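Local coordinates for protein beta-L-arabinobiosidase (Bacteroides thetaiotaomicron, PDB 5MQR) that probably hydrolyses glycosidic bonds of plant pectin as a beta-L-arabinobiosidase, and may also have sialidase activity, at residues D42-N53 and T347-I355; I486-S496 and T563-M574. One frame throughout, in Å; residues are numbered along the deposited sequence.

In the fold
Interactions 1 and 2, their centres about 13 Å apart, face each other across the junction between the propeller part and the CBM-like part of the chain. A sodium ion joins them: Q44 O from 42-53 binds it at 2.5 Å, E494 O and N495 OD1 from 486-496 complete its protein ligands, and three waters fill the remaining sites. Two probable hydrogen bonds run alongside, S46 OG to E565 OE2 and D42 OD2 to S496 OG, each 2.6 Å long. P47 CD also packs on R566 NH1. Both interactions reach the same ten-stranded mixed sheet, so metal, polar bonds and sheet together tie the two parts of the chain to each other.

Interaction 1: D42-N53 and T347-I355; sequences DGQLSPVVGVHN and TLNLVHGEI. With NA (sodium ion), chain I.
With CG of N349 set beside its own backbone N and opposite the carbonyl carbon (chi1 -66°), and CG of N53 turned to the same side, each asparagine brings its amide NH2 to a backbone carbonyl of the facing segment. N349 ND2 donates to S46 O at 3.1 Å, that oxygen lying in the amide plane. L350 N reaches the same S46 O at 3.0 Å from the opposite face of the carbonyl, so two donors grip it. A weak bond from V48 N to L350 O closes the lone bridge between P47 and L350, where proline fits because its nitrogen need not donate. N53 ND2 gives to V351 O at 3.1 Å and is also hydrogen-bonded to the S401 hydroxyl. L350 lays CD1 against D42 O (3.6 Å). The CA atoms of D42 and G353 come within 3.9 Å, which glycine permits by lacking a side chain. The D42-L45 turn presents Q44 O to the sodium ion, and a water on the metal accepts from S46 N. Strand 349-350 is an edge strand of a four-stranded antiparallel propeller sheet, beside strand 334-339; V351 spans from I336 there to I403 of strand 397-403, the neighbour of strand 52-57.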
loop_
_atom_site.group_PDB
_atom_site.type_symbol
_atom_site.label_atom_id
_atom_site.label_comp_id
_atom_site.label_asym_id
_atom_site.label_seq_id
_atom_site.Cartn_x
_atom_site.Cartn_y
_atom_site.Cartn_z
ATOM N N ASP A 42 11.578 -19.097 -10.867
ATOM C CA ASP A 42 10.716 -18.171 -10.115
ATOM C C ASP A 42 9.464 -17.763 -10.887
ATOM O O ASP A 42 8.705 -16.935 -10.419
ATOM C CB ASP A 42 11.501 -16.935 -9.582
ATOM C CG ASP A 42 11.975 -15.967 -10.683
ATOM O OD1 ASP A 42 11.677 -16.154 -11.879
ATOM O OD2 ASP A 42 12.686 -15.001 -10.342
ATOM N N GLY A 43 9.231 -18.353 -12.060
ATOM C CA GLY A 43 8.089 -17.986 -12.926
ATOM C C GLY A 43 8.064 -16.576 -13.535
ATOM O O GLY A 43 7.072 -16.194 -14.147
ATOM N N GLN A 44 9.156 -15.828 -13.379
ATOM C CA GLN A 44 9.197 -14.389 -13.584
ATOM C C GLN A 44 8.231 -13.644 -12.673
ATOM O O GLN A 44 7.853 -12.548 -12.993
ATOM C CB GLN A 44 8.961 -13.993 -15.047
ATOM C CG GLN A 44 9.946 -14.618 -15.994
ATOM C CD GLN A 44 9.816 -14.060 -17.405
ATOM O OE1 GLN A 44 9.145 -14.640 -18.243
ATOM N NE2 GLN A 44 10.466 -12.931 -17.668
ATOM N N LEU A 45 7.883 -14.229 -11.522
ATOM C CA LEU A 45 7.051 -13.581 -10.518
ATOM C C LEU A 45 7.913 -12.795 -9.549
ATOM O O LEU A 45 8.906 -13.309 -9.045
ATOM C CB LEU A 45 6.269 -14.616 -9.735
ATOM C CG LEU A 45 5.356 -15.541 -10.534
ATOM C CD1 LEU A 45 4.688 -16.506 -9.581
ATOM C CD2 LEU A 45 4.304 -14.764 -11.332
ATOM N N SER A 46 7.540 -11.543 -9.313
ATOM C CA SER A 46 8.164 -10.735 -8.301
ATOM C C SER A 46 7.601 -11.175 -6.962
ATOM O O SER A 46 6.414 -11.492 -6.862
ATOM C CB SER A 46 7.860 -9.250 -8.528
ATOM O OG SER A 46 8.642 -8.432 -7.667
ATOM N N PRO A 47 8.445 -11.227 -5.933
ATOM C CA PRO A 47 7.964 -11.655 -4.628
ATOM C C PRO A 47 7.244 -10.562 -3.903
ATOM O O PRO A 47 7.483 -9.402 -4.185
ATOM C CB PRO A 47 9.248 -12.010 -3.876
ATOM C CG PRO A 47 10.268 -11.082 -4.461
ATOM C CD PRO A 47 9.896 -10.970 -5.925
ATOM N N VAL A 48 6.389 -10.949 -2.957
ATOM C CA VAL A 48 5.866 -10.010 -1.980
ATOM C C VAL A 48 7.000 -9.567 -1.043
ATOM O O VAL A 48 8.039 -10.226 -0.956
ATOM C CB VAL A 48 4.623 -10.543 -1.245
ATOM C CG1 VAL A 48 3.515 -10.855 -2.258
ATOM C CG2 VAL A 48 4.925 -11.763 -0.395
ATOM N N VAL A 49 6.825 -8.419 -0.385
ATOM C CA VAL A 49 7.861 -7.850 0.501
ATOM C C VAL A 49 8.074 -8.756 1.718
ATOM O O VAL A 49 7.116 -9.197 2.373
ATOM C CB VAL A 49 7.483 -6.436 1.018
ATOM C CG1 VAL A 49 8.457 -5.945 2.088
ATOM C CG2 VAL A 49 7.415 -5.428 -0.130
ATOM N N GLY A 50 9.342 -9.016 2.015
ATOM C CA GLY A 50 9.722 -9.552 3.308
ATOM C C GLY A 50 9.549 -11.035 3.520
ATOM O O GLY A 50 9.516 -11.460 4.655
ATOM N N VAL A 51 9.457 -11.825 2.449
ATOM C CA VAL A 51 9.280 -13.263 2.572
ATOM C C VAL A 51 10.599 -13.867 3.033
ATOM O O VAL A 51 11.645 -13.632 2.418
ATOM C CB VAL A 51 8.857 -13.953 1.265
ATOM C CG1 VAL A 51 8.607 -15.441 1.503
ATOM C CG2 VAL A 51 7.585 -13.344 0.725
ATOM N N HIS A 52 10.547 -14.639 4.109
ATOM C CA HIS A 52 11.721 -15.411 4.548
ATOM C C HIS A 52 11.497 -16.899 4.282
ATOM O O HIS A 52 10.567 -17.508 4.833
ATOM C CB HIS A 52 12.015 -15.175 6.023
ATOM C CG HIS A 52 12.312 -13.754 6.351
ATOM N ND1 HIS A 52 12.363 -13.298 7.640
ATOM C CD2 HIS A 52 12.541 -12.682 5.561
ATOM C CE1 HIS A 52 12.641 -12.006 7.638
ATOM N NE2 HIS A 52 12.763 -11.611 6.385
ATOM N N ASN A 53 12.339 -17.462 3.426
ATOM C CA ASN A 53 12.329 -18.892 3.163
ATOM C C ASN A 53 13.386 -19.481 4.085
ATOM O O ASN A 53 14.567 -19.136 3.953
ATOM C CB ASN A 53 12.708 -19.211 1.709
ATOM C CG ASN A 53 11.992 -18.349 0.702
ATOM O OD1 ASN A 53 12.629 -17.764 -0.179
ATOM N ND2 ASN A 53 10.670 -18.303 0.783
ATOM N N THR A 347 -4.269 -11.345 -7.531
ATOM C CA THR A 347 -2.820 -11.154 -7.653
ATOM C C THR A 347 -2.082 -12.497 -7.781
ATOM O O THR A 347 -2.624 -13.562 -7.443
ATOM C CB THR A 347 -2.248 -10.418 -6.401
ATOM O OG1 THR A 347 -2.385 -11.242 -5.230
ATOM C CG2 THR A 347 -2.971 -9.078 -6.172
ATOM N N LEU A 348 -0.837 -12.416 -8.239
ATOM C CA LEU A 348 0.053 -13.569 -8.307
ATOM C C LEU A 348 1.483 -13.098 -8.145
ATOM O O LEU A 348 1.985 -12.360 -8.973
ATOM C CB LEU A 348 -0.110 -14.308 -9.623
ATOM C CG LEU A 348 0.718 -15.591 -9.751
ATOM C CD1 LEU A 348 0.226 -16.618 -8.745
ATOM C CD2 LEU A 348 0.651 -16.121 -11.168
ATOM N N ASN A 349 2.114 -13.505 -7.056
ATOM C CA ASN A 349 3.492 -13.141 -6.731
ATOM C C ASN A 349 4.228 -14.344 -6.145
ATOM O O ASN A 349 3.628 -15.392 -5.870
ATOM C CB ASN A 349 3.493 -11.990 -5.730
ATOM C CG ASN A 349 2.914 -10.706 -6.322
ATOM O OD1 ASN A 349 1.727 -10.425 -6.166
ATOM N ND2 ASN A 349 3.743 -9.959 -7.043
ATOM N N LEU A 350 5.532 -14.185 -5.983
ATOM C CA LEU A 350 6.423 -15.264 -5.548
ATOM C C LEU A 350 6.511 -15.393 -4.032
ATOM O O LEU A 350 6.569 -14.388 -3.297
ATOM C CB LEU A 350 7.825 -15.010 -6.095
ATOM C CG LEU A 350 8.842 -16.151 -5.935
ATOM C CD1 LEU A 350 8.475 -17.285 -6.884
ATOM C CD2 LEU A 350 10.217 -15.583 -6.222
ATOM N N VAL A 351 6.513 -16.642 -3.573
ATOM C CA VAL A 351 6.871 -16.985 -2.199
ATOM C C VAL A 351 8.269 -17.610 -2.231
ATOM O O VAL A 351 9.170 -17.076 -1.613
ATOM C CB VAL A 351 5.857 -17.952 -1.561
ATOM C CG1 VAL A 351 6.335 -18.428 -0.191
ATOM C CG2 VAL A 351 4.495 -17.279 -1.450
ATOM N N HIS A 352 8.440 -18.701 -2.978
ATOM C CA HIS A 352 9.712 -19.424 -3.063
ATOM C C HIS A 352 10.012 -19.735 -4.530
ATOM O O HIS A 352 9.275 -20.470 -5.174
ATOM C CB HIS A 352 9.624 -20.697 -2.206
ATOM C CG HIS A 352 10.885 -21.507 -2.153
ATOM N ND1 HIS A 352 11.536 -21.788 -0.972
ATOM C CD2 HIS A 352 11.563 -22.169 -3.121
ATOM C CE1 HIS A 352 12.579 -22.563 -1.221
ATOM N NE2 HIS A 352 12.620 -22.798 -2.519
ATOM N N GLY A 353 11.087 -19.146 -5.051
ATOM C CA GLY A 353 11.431 -19.222 -6.470
ATOM C C GLY A 353 12.712 -19.935 -6.811
ATOM O O GLY A 353 13.099 -19.973 -7.976
ATOM N N GLU A 354 13.351 -20.516 -5.801
ATOM C CA GLU A 354 14.588 -21.295 -5.964
ATOM C C GLU A 354 14.278 -22.797 -6.030
ATOM O O GLU A 354 13.267 -23.258 -5.484
ATOM C CB GLU A 354 15.509 -21.020 -4.772
ATOM C CG GLU A 354 15.926 -19.557 -4.623
ATOM C CD GLU A 354 16.901 -19.114 -5.709
ATOM O OE1 GLU A 354 17.700 -19.959 -6.179
ATOM O OE2 GLU A 354 16.898 -17.915 -6.092
ATOM N N ILE A 355 15.131 -23.555 -6.718
ATOM C CA ILE A 355 15.037 -25.002 -6.702
ATOM C C ILE A 355 16.434 -25.549 -6.415
ATOM O O ILE A 355 17.301 -25.599 -7.309
ATOM C CB ILE A 355 14.498 -25.610 -8.020
ATOM C CG1 ILE A 355 13.147 -25.007 -8.426
ATOM C CG2 ILE A 355 14.377 -27.137 -7.902
ATOM C CD1 ILE A 355 12.650 -25.483 -9.780
HETATM NA NA NA I . 6.547 -10.376 -13.134
HETATM O O HOH W 1 5.828 -10.176 -11.180
HETATM O O HOH W 2 12.871 -17.697 -2.984
HETATM O O HOH W 3 5.202 -11.745 -14.408
HETATM O O HOH W 4 5.088 -8.650 -14.259
#

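Interaction 2: I486-S496 and T563-M574; sequences ILQIDFLDENS and TIERIVFRTGEM. With NA (sodium ion), chain I.
Strands 487-492 and 564-570 run antiparallel, 167° between their directions, with Q488–R570, D490–V568 and L492–R566 as hydrogen-bonded pairs and a classic beta bulge at E565 and R566, whose two N-H groups both donate to L492 O. On the face carrying these pairs, R570 leaves the backbone with CG opposite its own N (chi1 -176°) and bends at the third torsion, which turns the guanidinium edge toward the ends of Q488 and D490. R570 NH2 then donates to Q488 OE1 at 2.8 Å and to D490 OD2 at 2.9 Å. Both acceptors lie near the guanidinium plane, but OD2 is met from above its carboxylate plane, 53° out of it. NE is held by G572 O.

R566 is gripped differently: R566 NE forms a salt bridge with E565 OE2 at 2.9 Å, NH1 pairs with E462, and NH2 makes a weak bond to D493 O. E565 OE2 is also hydrogen-bonded to the S46 hydroxyl. L492 CD1 sits 3.6 Å above the guanidinium plane of R566, offset toward its rim, the apolar branch suiting that flat face. The turn D493-S496, with an Asx turn at D493, presents E494 O and N495 OD1 to the sodium ion. The opposite side of the sheet is apolar: I489 CG2 lies over the F569 ring, and I567 CG1 packs 3.8 Å from F491 CD2. Chemically, each buried arginine has its charge answered by carboxylate, D490 for R570 and E565 with E462 for R566. D490, also bridged to R501, would probably stay ionised between two positive groups.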
loop_
_atom_site.group_PDB
_atom_site.type_symbol
_atom_site.label_atom_id
_atom_site.label_comp_id
_atom_site.label_asym_id
_atom_site.label_seq_id
_atom_site.Cartn_x
_atom_site.Cartn_y
_atom_site.Cartn_z
ATOM N N ILE A 486 31.720 -17.403 -4.478
ATOM C CA ILE A 486 31.274 -16.378 -5.400
ATOM C C ILE A 486 30.146 -15.580 -4.746
ATOM O O ILE A 486 29.340 -16.141 -4.012
ATOM C CB ILE A 486 30.862 -17.005 -6.758
ATOM C CG1 ILE A 486 30.584 -15.918 -7.813
ATOM C CG2 ILE A 486 29.631 -17.882 -6.599
ATOM C CD1 ILE A 486 30.455 -16.445 -9.245
ATOM N N LEU A 487 30.129 -14.265 -4.977
ATOM C CA LEU A 487 28.969 -13.434 -4.633
ATOM C C LEU A 487 28.496 -12.716 -5.878
ATOM O O LEU A 487 29.266 -11.981 -6.491
ATOM C CB LEU A 487 29.314 -12.411 -3.558
ATOM C CG LEU A 487 28.143 -11.542 -3.101
ATOM C CD1 LEU A 487 27.109 -12.340 -2.317
ATOM C CD2 LEU A 487 28.679 -10.403 -2.274
ATOM N N GLN A 488 27.242 -12.947 -6.266
ATOM C CA GLN A 488 26.640 -12.187 -7.370
ATOM C C GLN A 488 25.691 -11.136 -6.827
ATOM O O GLN A 488 24.906 -11.439 -5.939
ATOM C CB GLN A 488 25.898 -13.108 -8.309
ATOM C CG GLN A 488 26.819 -14.124 -8.952
ATOM C CD GLN A 488 26.172 -14.802 -10.127
ATOM O OE1 GLN A 488 24.948 -15.016 -10.144
ATOM N NE2 GLN A 488 26.981 -15.126 -11.135
ATOM N N ILE A 489 25.781 -9.922 -7.372
ATOM C CA ILE A 489 24.901 -8.815 -7.025
ATOM C C ILE A 489 24.142 -8.378 -8.293
ATOM O O ILE A 489 24.745 -7.868 -9.242
ATOM C CB ILE A 489 25.688 -7.629 -6.410
ATOM C CG1 ILE A 489 26.458 -8.078 -5.179
ATOM C CG2 ILE A 489 24.733 -6.519 -5.976
ATOM C CD1 ILE A 489 27.424 -7.042 -4.663
ATOM N N ASP A 490 22.832 -8.591 -8.292
ATOM C CA ASP A 490 21.987 -8.400 -9.465
ATOM C C ASP A 490 20.987 -7.260 -9.229
ATOM O O ASP A 490 20.456 -7.124 -8.144
ATOM C CB ASP A 490 21.188 -9.683 -9.777
ATOM C CG ASP A 490 22.036 -10.796 -10.389
ATOM O OD1 ASP A 490 23.291 -10.655 -10.475
ATOM O OD2 ASP A 490 21.430 -11.846 -10.763
ATOM N N PHE A 491 20.705 -6.496 -10.278
ATOM C CA PHE A 491 19.686 -5.448 -10.240
ATOM C C PHE A 491 18.556 -5.904 -11.150
ATOM O O PHE A 491 18.765 -6.061 -12.338
ATOM C CB PHE A 491 20.302 -4.142 -10.697
ATOM C CG PHE A 491 21.502 -3.747 -9.889
ATOM C CD1 PHE A 491 22.767 -4.238 -10.212
ATOM C CD2 PHE A 491 21.363 -2.941 -8.770
ATOM C CE1 PHE A 491 23.878 -3.890 -9.453
ATOM C CE2 PHE A 491 22.462 -2.589 -8.014
ATOM C CZ PHE A 491 23.722 -3.061 -8.352
ATOM N N LEU A 492 17.387 -6.141 -10.571
ATOM C CA LEU A 492 16.293 -6.833 -11.260
ATOM C C LEU A 492 15.048 -5.978 -11.471
ATOM O O LEU A 492 14.684 -5.183 -10.620
ATOM C CB LEU A 492 15.817 -8.049 -10.483
ATOM C CG LEU A 492 16.702 -9.217 -10.108
ATOM C CD1 LEU A 492 15.834 -10.352 -9.580
ATOM C CD2 LEU A 492 17.515 -9.688 -11.289
ATOM N N ASP A 493 14.374 -6.216 -12.594
ATOM C CA ASP A 493 13.029 -5.728 -12.808
ATOM C C ASP A 493 11.986 -6.735 -12.275
ATOM O O ASP A 493 12.295 -7.750 -11.629
ATOM C CB ASP A 493 12.838 -5.279 -14.284
ATOM C CG ASP A 493 12.498 -6.423 -15.263
ATOM O OD1 ASP A 493 12.525 -7.626 -14.893
ATOM O OD2 ASP A 493 12.179 -6.095 -16.435
ATOM N N GLU A 494 10.739 -6.391 -12.497
ATOM C CA GLU A 494 9.596 -7.168 -12.000
ATOM C C GLU A 494 9.411 -8.490 -12.722
ATOM O O GLU A 494 8.583 -9.267 -12.294
ATOM C CB GLU A 494 8.299 -6.351 -12.131
ATOM C CG GLU A 494 8.080 -5.835 -13.561
ATOM C CD GLU A 494 6.709 -5.264 -13.841
ATOM O OE1 GLU A 494 5.762 -5.438 -13.018
ATOM O OE2 GLU A 494 6.602 -4.655 -14.932
ATOM N N ASN A 495 10.113 -8.721 -13.840
ATOM C CA ASN A 495 10.083 -10.008 -14.521
ATOM C C ASN A 495 11.371 -10.820 -14.387
ATOM O O ASN A 495 11.650 -11.702 -15.217
ATOM C CB ASN A 495 9.700 -9.790 -15.984
ATOM C CG ASN A 495 8.283 -9.234 -16.133
ATOM O OD1 ASN A 495 7.338 -9.640 -15.439
ATOM N ND2 ASN A 495 8.149 -8.277 -16.983
ATOM N N SER A 496 12.135 -10.514 -13.334
ATOM C CA SER A 496 13.427 -11.131 -13.068
ATOM C C SER A 496 14.452 -10.939 -14.177
ATOM O O SER A 496 15.357 -11.750 -14.311
ATOM C CB SER A 496 13.253 -12.633 -12.754
ATOM O OG SER A 496 12.198 -12.855 -11.808
ATOM N N THR A 563 12.313 -0.387 -15.423
ATOM C CA THR A 563 12.627 0.065 -14.078
ATOM C C THR A 563 13.280 -1.059 -13.326
ATOM O O THR A 563 13.153 -2.225 -13.710
ATOM C CB THR A 563 11.377 0.435 -13.275
ATOM O OG1 THR A 563 10.481 -0.676 -13.248
ATOM C CG2 THR A 563 10.677 1.633 -13.879
ATOM N N ILE A 564 13.975 -0.675 -12.259
ATOM C CA ILE A 564 14.642 -1.594 -11.368
ATOM C C ILE A 564 13.906 -1.573 -10.045
ATOM O O ILE A 564 13.692 -0.500 -9.471
ATOM C CB ILE A 564 16.085 -1.144 -11.140
ATOM C CG1 ILE A 564 16.832 -1.142 -12.476
ATOM C CG2 ILE A 564 16.774 -2.023 -10.088
ATOM C CD1 ILE A 564 17.744 0.059 -12.625
ATOM N N GLU A 565 13.529 -2.745 -9.564
ATOM C CA GLU A 565 12.791 -2.844 -8.304
ATOM C C GLU A 565 13.467 -3.686 -7.204
ATOM O O GLU A 565 12.951 -3.725 -6.081
ATOM C CB GLU A 565 11.389 -3.402 -8.560
ATOM C CG GLU A 565 11.364 -4.742 -9.289
ATOM C CD GLU A 565 10.189 -5.604 -8.884
ATOM O OE1 GLU A 565 9.063 -5.054 -8.864
ATOM O OE2 GLU A 565 10.390 -6.823 -8.626
ATOM N N ARG A 566 14.564 -4.376 -7.522
ATOM C CA ARG A 566 15.225 -5.275 -6.578
ATOM C C ARG A 566 16.718 -5.301 -6.738
ATOM O O ARG A 566 17.216 -5.299 -7.862
ATOM C CB ARG A 566 14.753 -6.699 -6.773
ATOM C CG ARG A 566 13.473 -6.999 -6.062
ATOM C CD ARG A 566 13.074 -8.412 -6.373
ATOM N NE ARG A 566 12.512 -8.538 -7.706
ATOM C CZ ARG A 566 12.341 -9.688 -8.358
ATOM N NH1 ARG A 566 12.746 -10.847 -7.835
ATOM N NH2 ARG A 566 11.765 -9.666 -9.546
ATOM N N ILE A 567 17.401 -5.371 -5.595
ATOM C CA ILE A 567 18.812 -5.699 -5.530
ATOM C C ILE A 567 18.919 -7.047 -4.813
ATOM O O ILE A 567 18.332 -7.231 -3.757
ATOM C CB ILE A 567 19.647 -4.604 -4.812
ATOM C CG1 ILE A 567 19.429 -3.235 -5.470
ATOM C CG2 ILE A 567 21.135 -4.906 -4.892
ATOM C CD1 ILE A 567 18.385 -2.428 -4.758
ATOM N N VAL A 568 19.666 -7.975 -5.421
ATOM C CA VAL A 568 19.784 -9.371 -4.998
ATOM C C VAL A 568 21.254 -9.647 -4.701
ATOM O O VAL A 568 22.135 -9.284 -5.494
ATOM C CB VAL A 568 19.295 -10.344 -6.109
ATOM C CG1 VAL A 568 19.571 -11.806 -5.754
ATOM C CG2 VAL A 568 17.807 -10.152 -6.381
ATOM N N PHE A 569 21.514 -10.285 -3.562
ATOM C CA PHE A 569 22.861 -10.692 -3.171
ATOM C C PHE A 569 22.779 -12.213 -3.013
ATOM O O PHE A 569 21.989 -12.713 -2.181
ATOM C CB PHE A 569 23.303 -10.012 -1.864
ATOM C CG PHE A 569 23.272 -8.494 -1.893
ATOM C CD1 PHE A 569 22.083 -7.807 -1.791
ATOM C CD2 PHE A 569 24.443 -7.763 -1.949
ATOM C CE1 PHE A 569 22.047 -6.419 -1.799
ATOM C CE2 PHE A 569 24.429 -6.377 -1.946
ATOM C CZ PHE A 569 23.233 -5.698 -1.861
ATOM N N ARG A 570 23.566 -12.949 -3.813
ATOM C CA ARG A 570 23.470 -14.410 -3.882
ATOM C C ARG A 570 24.864 -15.042 -3.876
ATOM O O ARG A 570 25.719 -14.646 -4.678
ATOM C CB ARG A 570 22.746 -14.794 -5.177
ATOM C CG ARG A 570 22.487 -16.275 -5.344
ATOM C CD ARG A 570 21.909 -16.626 -6.709
ATOM N NE ARG A 570 22.460 -15.796 -7.770
ATOM C CZ ARG A 570 21.812 -14.836 -8.424
ATOM N NH1 ARG A 570 20.540 -14.570 -8.176
ATOM N NH2 ARG A 570 22.458 -14.124 -9.350
ATOM N N THR A 571 25.090 -16.048 -3.031
ATOM C CA THR A 571 26.448 -16.623 -2.895
ATOM C C THR A 571 26.708 -17.758 -3.896
ATOM O O THR A 571 27.353 -18.737 -3.572
ATOM C CB THR A 571 26.722 -17.127 -1.458
ATOM O OG1 THR A 571 25.899 -18.260 -1.184
ATOM C CG2 THR A 571 26.442 -16.017 -0.434
ATOM N N GLY A 572 26.203 -17.621 -5.112
ATOM C CA GLY A 572 26.277 -18.676 -6.130
ATOM C C GLY A 572 25.676 -18.243 -7.453
ATOM O O GLY A 572 25.038 -17.197 -7.555
ATOM N N GLU A 573 25.876 -19.066 -8.468
ATOM C CA GLU A 573 25.275 -18.847 -9.770
ATOM C C GLU A 573 23.949 -19.563 -9.771
ATOM O O GLU A 573 23.825 -20.638 -9.178
ATOM C CB GLU A 573 26.170 -19.429 -10.870
ATOM C CG GLU A 573 27.577 -18.867 -10.845
ATOM C CD GLU A 573 28.482 -19.449 -11.906
ATOM O OE1 GLU A 573 29.290 -20.330 -11.549
ATOM O OE2 GLU A 573 28.380 -19.021 -13.082
HETATM N N MSE A 574 22.971 -19.002 -10.471
HETATM C CA MSE A 574 21.699 -19.685 -10.699
HETATM C C MSE A 574 21.903 -20.894 -11.541
HETATM O O MSE A 574 22.723 -20.889 -12.439
HETATM C CB MSE A 574 20.667 -18.802 -11.397
HETATM C CG MSE A 574 19.903 -18.039 -10.313
HETATM SE SE MSE A 574 18.994 -16.434 -11.008
HETATM C CE MSE A 574 20.236 -15.706 -12.377
HETATM NA NA NA I . 6.547 -10.376 -13.134
HETATM O O HOH W 5 29.952 -19.242 -2.633
HETATM O O HOH W 6 23.707 -16.626 -11.847
HETATM O O HOH W 7 26.518 -16.866 -13.368
HETATM O O HOH W 8 18.934 -12.627 -9.691
HETATM O O HOH W 9 10.126 -3.482 -12.565
HETATM O O HOH W 10 10.360 -11.139 -11.036
HETATM O O HOH W 3 5.202 -11.745 -14.408
HETATM O O HOH W 1 5.828 -10.176 -11.180
HETATM O O HOH W 4 5.088 -8.650 -14.259
#